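Local coordinates for type IV secretion system protein DotB (Yersinia pseudotuberculosis IP 31758, PDB 6GEF), which probably hydrolyses ATP as a hexameric ATPase of the secretion ATPase family, serving a type IVb secretion system, at residues I56-G61 against A146-R151; D315-T320 against D348-L353. All coordinates share one frame; numbering follows the deposited sequence.

Interaction 1. Residues I56-G61 against A146-R151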
# COMPACT_ATOMS: atom_id res chain seq x y z
N ILE A 56 5.26 28.70 -32.95
CA ILE A 56 6.60 29.08 -33.35
C ILE A 56 7.58 28.22 -32.55
O ILE A 56 7.43 28.02 -31.34
CB ILE A 56 6.88 30.58 -33.11
CG1 ILE A 56 8.40 30.83 -33.14
CG2 ILE A 56 6.31 31.05 -31.84
CD1 ILE A 56 8.80 32.26 -32.86
N ILE A 57 8.57 27.68 -33.25
CA ILE A 57 9.54 26.77 -32.69
C ILE A 57 10.91 27.38 -32.84
O ILE A 57 11.34 27.68 -33.95
CB ILE A 57 9.49 25.37 -33.40
CG1 ILE A 57 8.04 24.89 -33.47
CG2 ILE A 57 10.33 24.38 -32.65
CD1 ILE A 57 7.91 23.51 -34.05
N ILE A 58 11.61 27.52 -31.73
CA ILE A 58 13.01 27.95 -31.70
C ILE A 58 13.83 26.77 -31.21
O ILE A 58 13.69 26.35 -30.06
CB ILE A 58 13.22 29.18 -30.81
CG1 ILE A 58 12.23 30.29 -31.17
CG2 ILE A 58 14.64 29.67 -30.91
CD1 ILE A 58 10.82 30.08 -30.67
N LYS A 59 14.67 26.23 -32.09
CA LYS A 59 15.62 25.18 -31.71
C LYS A 59 16.96 25.48 -32.36
O LYS A 59 17.02 26.01 -33.46
CB LYS A 59 15.12 23.80 -32.14
CG LYS A 59 15.89 22.67 -31.51
CD LYS A 59 15.45 21.32 -32.13
CE LYS A 59 16.21 21.02 -33.41
NZ LYS A 59 16.58 19.56 -33.46
N GLN A 60 18.03 25.11 -31.65
CA GLN A 60 19.37 25.16 -32.22
C GLN A 60 19.45 24.36 -33.55
O GLN A 60 18.67 23.40 -33.74
CB GLN A 60 20.38 24.59 -31.25
CG GLN A 60 21.81 25.02 -31.51
CD GLN A 60 22.48 24.26 -32.67
OE1 GLN A 60 21.97 23.25 -33.18
NE2 GLN A 60 23.60 24.75 -33.09
N GLY A 61 20.26 24.83 -34.45
CA GLY A 61 20.52 24.11 -35.68
C GLY A 61 19.48 24.26 -36.74
O GLY A 61 19.72 23.82 -37.88
N ALA A 146 18.11 23.86 -25.11
CA ALA A 146 16.67 24.06 -25.00
C ALA A 146 16.01 23.99 -26.38
O ALA A 146 16.61 24.30 -27.39
CB ALA A 146 16.41 25.43 -24.37
N GLU A 147 14.77 23.56 -26.36
CA GLU A 147 13.82 23.85 -27.46
C GLU A 147 12.68 24.67 -26.88
O GLU A 147 12.13 24.34 -25.83
CB GLU A 147 13.27 22.55 -28.07
CG GLU A 147 13.27 22.55 -29.59
CD GLU A 147 11.89 22.42 -30.17
OE1 GLU A 147 11.14 21.53 -29.71
OE2 GLU A 147 11.58 23.18 -31.10
N ILE A 148 12.32 25.73 -27.59
CA ILE A 148 11.22 26.62 -27.19
C ILE A 148 10.08 26.42 -28.18
O ILE A 148 10.29 26.42 -29.40
CB ILE A 148 11.66 28.09 -27.17
CG1 ILE A 148 12.83 28.29 -26.19
CG2 ILE A 148 10.51 28.98 -26.78
CD1 ILE A 148 13.93 29.19 -26.75
N VAL A 149 8.87 26.26 -27.65
CA VAL A 149 7.65 26.24 -28.43
C VAL A 149 6.69 27.26 -27.87
O VAL A 149 6.39 27.24 -26.68
CB VAL A 149 7.01 24.83 -28.43
CG1 VAL A 149 5.75 24.81 -29.27
CG2 VAL A 149 7.99 23.81 -29.00
N MET A 150 6.22 28.16 -28.72
CA MET A 150 5.26 29.20 -28.34
C MET A 150 3.98 28.99 -29.12
O MET A 150 4.00 28.87 -30.34
CB MET A 150 5.82 30.60 -28.65
CG MET A 150 7.27 30.79 -28.21
SD MET A 150 7.63 32.57 -27.92
CE MET A 150 7.50 33.14 -29.57
N ARG A 151 2.85 28.95 -28.39
CA ARG A 151 1.55 28.68 -28.98
C ARG A 151 0.69 29.92 -28.80
O ARG A 151 0.32 30.26 -27.66
CB ARG A 151 0.89 27.45 -28.31
CG ARG A 151 1.57 26.14 -28.68
CD ARG A 151 1.47 25.08 -27.60
NE ARG A 151 2.09 25.52 -26.33
CZ ARG A 151 1.61 25.23 -25.12
NH1 ARG A 151 0.48 24.50 -24.97
NH2 ARG A 151 2.29 25.67 -24.05

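Interaction 2. Residues D315-T320 against D348-L353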
# COMPACT_ATOMS: atom_id res chain seq x y z
N ASP A 315 -29.11 6.17 -20.77
CA ASP A 315 -28.74 7.51 -20.34
C ASP A 315 -28.07 8.30 -21.46
O ASP A 315 -28.38 9.47 -21.68
CB ASP A 315 -27.82 7.44 -19.10
CG ASP A 315 -28.59 7.45 -17.80
OD1 ASP A 315 -29.69 8.00 -17.77
OD2 ASP A 315 -28.11 6.92 -16.80
N LEU A 316 -27.15 7.67 -22.17
CA LEU A 316 -26.40 8.38 -23.21
C LEU A 316 -27.29 8.84 -24.34
O LEU A 316 -27.13 9.95 -24.85
CB LEU A 316 -25.26 7.49 -23.72
CG LEU A 316 -24.35 8.10 -24.76
CD1 LEU A 316 -25.13 8.31 -26.02
CD2 LEU A 316 -23.75 9.38 -24.27
N VAL A 317 -28.24 8.01 -24.76
CA VAL A 317 -29.16 8.40 -25.83
C VAL A 317 -30.11 9.49 -25.33
O VAL A 317 -30.40 10.45 -26.05
CB VAL A 317 -29.91 7.18 -26.37
CG1 VAL A 317 -30.96 7.60 -27.36
CG2 VAL A 317 -28.94 6.22 -27.03
N GLU A 318 -30.64 9.34 -24.10
CA GLU A 318 -31.62 10.27 -23.61
C GLU A 318 -31.04 11.65 -23.25
O GLU A 318 -31.76 12.63 -23.24
CB GLU A 318 -32.35 9.68 -22.39
CG GLU A 318 -33.38 8.63 -22.74
CD GLU A 318 -34.78 9.18 -22.85
OE1 GLU A 318 -35.25 9.36 -24.01
OE2 GLU A 318 -35.41 9.40 -21.78
N THR A 319 -29.75 11.70 -22.96
CA THR A 319 -29.11 12.93 -22.52
C THR A 319 -28.39 13.65 -23.66
O THR A 319 -28.24 14.88 -23.61
CB THR A 319 -28.09 12.66 -21.40
OG1 THR A 319 -28.66 11.76 -20.46
CG2 THR A 319 -27.72 13.92 -20.70
N THR A 320 -27.96 12.93 -24.69
CA THR A 320 -27.34 13.57 -25.84
C THR A 320 -28.38 14.37 -26.62
O THR A 320 -29.49 13.88 -26.88
CB THR A 320 -26.72 12.51 -26.75
OG1 THR A 320 -25.84 11.67 -25.98
CG2 THR A 320 -25.93 13.18 -27.87
N ASP A 348 -37.44 12.03 -32.07
CA ASP A 348 -37.55 10.92 -33.01
C ASP A 348 -36.26 10.09 -33.08
O ASP A 348 -36.30 8.88 -32.96
CB ASP A 348 -37.91 11.48 -34.39
CG ASP A 348 -37.98 10.40 -35.45
OD1 ASP A 348 -38.00 9.22 -35.11
OD2 ASP A 348 -38.03 10.76 -36.66
N ILE A 349 -35.14 10.77 -33.19
CA ILE A 349 -33.85 10.07 -33.28
C ILE A 349 -33.63 9.25 -32.01
O ILE A 349 -33.28 8.07 -32.07
CB ILE A 349 -32.69 11.06 -33.52
CG1 ILE A 349 -32.93 11.85 -34.81
CG2 ILE A 349 -31.37 10.30 -33.59
CD1 ILE A 349 -32.50 11.16 -36.06
N ARG A 350 -33.85 9.86 -30.85
CA ARG A 350 -33.72 9.14 -29.59
C ARG A 350 -34.57 7.85 -29.56
O ARG A 350 -34.03 6.76 -29.36
CB ARG A 350 -34.13 10.04 -28.42
CG ARG A 350 -33.03 10.94 -27.90
CD ARG A 350 -33.58 12.27 -27.38
NE ARG A 350 -32.75 12.83 -26.34
CZ ARG A 350 -32.93 14.04 -25.84
NH1 ARG A 350 -33.94 14.84 -26.29
NH2 ARG A 350 -32.11 14.50 -24.86
N GLU A 351 -35.86 8.00 -29.89
CA GLU A 351 -36.74 6.84 -29.92
C GLU A 351 -36.21 5.76 -30.88
O GLU A 351 -36.20 4.57 -30.53
CB GLU A 351 -38.15 7.24 -30.31
CG GLU A 351 -39.09 7.45 -29.12
CD GLU A 351 -40.53 7.63 -29.60
OE1 GLU A 351 -41.46 7.07 -28.92
OE2 GLU A 351 -40.77 8.30 -30.66
N GLN A 352 -35.71 6.18 -32.03
CA GLN A 352 -35.16 5.24 -32.98
C GLN A 352 -33.96 4.48 -32.41
O GLN A 352 -33.82 3.28 -32.60
CB GLN A 352 -34.77 5.94 -34.29
CG GLN A 352 -34.30 4.99 -35.38
CD GLN A 352 -35.16 3.73 -35.52
OE1 GLN A 352 -35.63 3.15 -34.55
NE2 GLN A 352 -35.46 3.37 -36.73
N LEU A 353 -33.11 5.20 -31.67
CA LEU A 353 -31.90 4.57 -31.13
C LEU A 353 -32.25 3.62 -30.01
O LEU A 353 -31.67 2.52 -29.91
CB LEU A 353 -30.91 5.64 -30.67
CG LEU A 353 -30.05 6.29 -31.75
CD1 LEU A 353 -29.35 7.52 -31.19
CD2 LEU A 353 -29.06 5.27 -32.29

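Interaction 1. Residues I56-G61 against A146-R151
Side chains alternate across two neighbouring antiparallel strands, so that Ile56, Ile58, Ile148 and Met150 share one face of the sheet while Ile57, Lys59, Glu147 and Val149 share the other. On the first face Ile56 and Met150 lie side by side. Ile56 has CG1 anti to its backbone N (chi1 163°), which leaves CG2 between N and the carbonyl carbon. Ile56 CG2 meets both Met150 CB and, because the Met150 chain bends at chi3, Met150 CE, each at 3.3 Å; Ile56 CD1 is a further neighbour of CE. Ile58 and Ile148 instead cross obliquely, although both set CG1 anti to the carbonyl carbon. Ile58 CD1 reaches Ile148 CG2 at 4.1 Å, and Ile148 CD1 answers by approaching Ile58 CB. Helix 82-93 covers this crossing through Ile85 and Ile88, and helix 38-50 covers Met150 through Phe41 and Val45.

The opposite face meets the second subunit. Glu147 bends at chi2 and crosses Lys59 obliquely. Their methylenes touch, Glu147 CG lying 3.3 Å from Lys59 CG, while the charged ends part, leaving Lys59 NZ 6.6 Å from Glu147 OE2. Glu147 OE1 forms a salt bridge with Arg255 of the second subunit, and Lys59 NZ is hydrogen-bonded to the carbonyl oxygen of Ile233 of the second subunit.

Beneath the side chains, Ile56 and Met150 exchange two backbone hydrogen bonds, with N of each 2.9 Å from O of the other. Ile58 and Ile148 do the same, the bond from Ile148 N to Ile58 O being nearly straight at 178°. Ile57 and Val149 form the non-hydrogen-bonded pair between them. This is the regular ladder of an antiparallel sheet, here the central pair of the six-stranded sheet of the N-terminal domain, packed between helices and a neighbouring subunit.

Interaction 2. Residues D315-T320 against D348-L353
The last turn of helix 306-319 packs against helix 347-355 as an antiparallel helix pair, their short axes 9.4 Å apart at an angle of 166°, on the edge of the P-loop NTPase domain. The compact part is apolar and buried: Val317 CG1 sits 3.8 Å from Leu353 CB, the two side chains crossing obliquely, while Leu369 and Val362 of helix 362-372 and Phe345 back Leu353. Next to it Arg350 has CG anti to its carbonyl carbon and bends at chi2, carrying the guanidinium to the C-terminal end of helix 306-319. There NH2 donates a strongly bent hydrogen bond to Glu318 O (118° at the hydrogen), the donor well above the carbonyl plane, and NE makes a weak hydrogen bond to Val317 O, which lies at the guanidinium edge. Bringing a positive group to these C-terminal carbonyls would be expected to suit the helix dipole.

The loose, solvent side belongs to the carboxylate of Glu318. This partly exposed residue stays apart from the guanidinium, OE1 remaining 4.9 Å from Arg350 NE. The aliphatic stem of Arg350, by contrast, lies along Val317, with Arg350 CG 3.3 Å from Val317 O.

Overall arrangement
From the N terminus the chain passes helix 38-50 into strand 53-59, and interaction 1 closes only after 84 intervening residues, when strand 143-153 returns alongside it. That loop supplies the other four strands of the N-terminal sheet. The chain then enters the mixed sheet of the NTPase domain, passing a probable Walker A P-loop after strand 179-183. Interaction 2 opens at the end of helix 306-319 and closes a shorter loop of 27 residues, mostly strands 320-330 and 336-344, tying helix 347-355 to that domain. The two contacts therefore follow in series, neither nested nor crossed, on opposite sides of the chain's centre, their own centres 47 Å apart.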